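Local coordinates for Cel44C (Paenibacillus polymyxa, PDB 2YIH), which hydrolyses the beta-1,4-glucan backbone of xyloglucan and of cellulose-type glucans as a family 44 glycoside hydrolase, at residues G47-G52 and S69-L74. The protein carries 8 engineered substitutions. Residues are numbered along the deposited sequence; the frame is centred on the assembly and turned at random.
Sequences GNRMTG and SSDNYL. With BGC (beta-D-glucopyranose), chain B; EDO (1,2-ethanediol), chain M.
Arg49 reaches across to Asp71 and meets its carboxylate end-on, with NH1 and NH2. The straightest bond runs from NH2 of Arg49 to OD2 of Asp71 (3.2 Å, N-H...O 176°), in the guanidinium plane and onto the syn lone pair. NH1 of Arg49 lies closer to OD1 of Asp71, at 2.8 Å, but comes from above the carboxylate plane, the two flat groups being turned 42° apart. Over one guanidinium face sits the CB of Tyr73, 3.4 Å from CZ of Arg49; CG of Tyr73 is anti to its backbone N (chi1 171°), which carries the ring on past CB to lie alongside NE and CD of Arg49. An ethanediol, probably from the crystallisation liquor, sits at the NE/NH2 edge of the guanidinium: its O1 accepts from NE of Arg49 (2.9 Å) and its O2 from NH2, and its C2 lies over the face of the Tyr73 ring. Nearer the backbone, CB of Arg49 touches CD2 of Leu74 at 3.9 Å, and CD1 of Leu74 rests 3.6 Å from SD of Met50.

The carboxylate is itself positioned from its own segment. Ser69 OG donates to OD2 of Asp71 (2.8 Å), and the backbone N of Tyr73 donates to OD1 of Asp71 (2.9 Å), closing an Asx turn that leads from strand 69-71 into helix 73-77. Outside the pair, Ser60 OG is hydrogen-bonded to NH1 of Arg49. An alanine in place of Arg49 would probably leave the Asp71 carboxylate without its counter-charge and open a gap beside Tyr73.

The ion pair thus ties the weakly bonded helical turn at about 48-51, which follows barrel strand 42-45 of this TIM-barrel domain, to strand 69-71, central in a small antiparallel sheet. Asn48 contributes to the glycan pocket through a weak hydrogen bond from ND2 to O3 of a glucose unit. Each carboxylate oxygen has both an arginine and a local donor, an arrangement likely to keep Asp71 ionised.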
# COMPACT_ATOMS: atom_id res chain seq x y z
N GLY A 47 -2.35 4.70 -9.02
CA GLY A 47 -3.25 3.87 -9.80
C GLY A 47 -3.37 4.29 -11.25
O GLY A 47 -2.68 5.19 -11.71
N ASN A 48 -4.26 3.61 -11.98
CA ASN A 48 -4.23 3.71 -13.46
C ASN A 48 -4.43 5.15 -13.94
O ASN A 48 -3.83 5.56 -14.94
CB ASN A 48 -5.30 2.80 -14.04
CG ASN A 48 -5.00 1.33 -13.79
OD1 ASN A 48 -3.87 0.98 -13.54
ND2 ASN A 48 -6.00 0.47 -13.96
N ARG A 49 -5.27 5.92 -13.26
CA ARG A 49 -5.53 7.30 -13.73
C ARG A 49 -4.31 8.20 -13.69
O ARG A 49 -4.29 9.26 -14.34
CB ARG A 49 -6.68 7.95 -12.92
CG ARG A 49 -8.05 7.55 -13.44
CD ARG A 49 -8.46 8.46 -14.60
NE ARG A 49 -9.82 8.16 -15.07
CZ ARG A 49 -10.48 8.94 -15.93
NH1 ARG A 49 -9.90 10.07 -16.37
NH2 ARG A 49 -11.74 8.65 -16.28
N MET A 50 -3.31 7.85 -12.86
CA MET A 50 -2.19 8.78 -12.72
C MET A 50 -1.15 8.70 -13.84
O MET A 50 -0.36 9.64 -14.01
CB MET A 50 -1.54 8.65 -11.34
CG MET A 50 -2.41 9.27 -10.22
SD MET A 50 -2.78 11.03 -10.49
CE MET A 50 -1.16 11.75 -10.23
N THR A 51 -1.18 7.61 -14.60
CA THR A 51 -0.19 7.45 -15.70
C THR A 51 -0.29 8.60 -16.70
O THR A 51 0.74 9.20 -17.09
CB THR A 51 -0.45 6.11 -16.44
OG1 THR A 51 -0.14 5.04 -15.53
CG2 THR A 51 0.41 6.03 -17.74
N GLY A 52 -1.53 8.90 -17.12
CA GLY A 52 -1.76 10.00 -18.07
C GLY A 52 -2.29 11.29 -17.49
O GLY A 52 -2.82 12.14 -18.23
N SER A 69 -10.94 6.99 -21.96
CA SER A 69 -11.56 8.31 -21.94
C SER A 69 -10.62 9.32 -21.28
O SER A 69 -10.17 9.10 -20.16
CB SER A 69 -12.88 8.24 -21.15
OG SER A 69 -13.47 9.52 -21.01
N SER A 70 -10.39 10.45 -21.93
CA SER A 70 -9.74 11.59 -21.31
C SER A 70 -10.79 12.52 -20.74
O SER A 70 -11.71 12.94 -21.45
CB SER A 70 -8.91 12.37 -22.34
OG SER A 70 -7.80 11.59 -22.75
N ASP A 71 -10.66 12.86 -19.46
CA ASP A 71 -11.70 13.66 -18.83
C ASP A 71 -11.24 14.18 -17.47
O ASP A 71 -10.06 14.01 -17.09
CB ASP A 71 -12.99 12.82 -18.73
CG ASP A 71 -12.78 11.54 -17.93
OD1 ASP A 71 -12.16 11.63 -16.86
OD2 ASP A 71 -13.17 10.46 -18.44
N ASN A 72 -12.14 14.88 -16.80
CA ASN A 72 -11.86 15.52 -15.51
C ASN A 72 -12.13 14.63 -14.29
O ASN A 72 -12.33 15.14 -13.18
CB ASN A 72 -12.67 16.82 -15.40
CG ASN A 72 -14.19 16.58 -15.38
OD1 ASN A 72 -14.66 15.50 -15.66
ND2 ASN A 72 -14.94 17.64 -15.14
N TYR A 73 -12.12 13.31 -14.47
CA TYR A 73 -12.45 12.40 -13.36
C TYR A 73 -11.66 12.75 -12.08
O TYR A 73 -12.21 12.71 -10.98
CB TYR A 73 -12.15 10.96 -13.73
CG TYR A 73 -12.26 10.01 -12.55
CD1 TYR A 73 -13.50 9.68 -12.02
CD2 TYR A 73 -11.13 9.50 -11.92
CE1 TYR A 73 -13.61 8.85 -10.92
CE2 TYR A 73 -11.23 8.64 -10.86
CZ TYR A 73 -12.47 8.34 -10.35
OH TYR A 73 -12.56 7.49 -9.28
N LEU A 74 -10.37 13.02 -12.21
CA LEU A 74 -9.57 13.16 -10.98
C LEU A 74 -9.97 14.43 -10.21
O LEU A 74 -9.82 14.52 -8.96
CB LEU A 74 -8.06 13.16 -11.29
CG LEU A 74 -7.46 11.79 -11.64
CD1 LEU A 74 -5.95 11.95 -11.94
CD2 LEU A 74 -7.71 10.79 -10.47
C2 BGC B . -5.69 -5.19 -14.61
C3 BGC B . -5.08 -3.83 -14.29
C4 BGC B . -5.23 -3.54 -12.79
C5 BGC B . -4.80 -4.72 -11.93
C6 BGC B . -5.23 -4.44 -10.49
C1 BGC B . -5.04 -6.25 -13.73
O2 BGC B . -5.48 -5.54 -15.99
O3 BGC B . -5.74 -2.78 -15.03
O4 BGC B . -4.55 -2.35 -12.36
O5 BGC B . -5.41 -5.93 -12.39
O6 BGC B . -6.58 -3.95 -10.45
C1 EDO M . -12.08 5.09 -13.78
O1 EDO M . -10.81 5.56 -14.30
C2 EDO M . -13.00 6.29 -13.53
O2 EDO M . -13.49 6.83 -14.76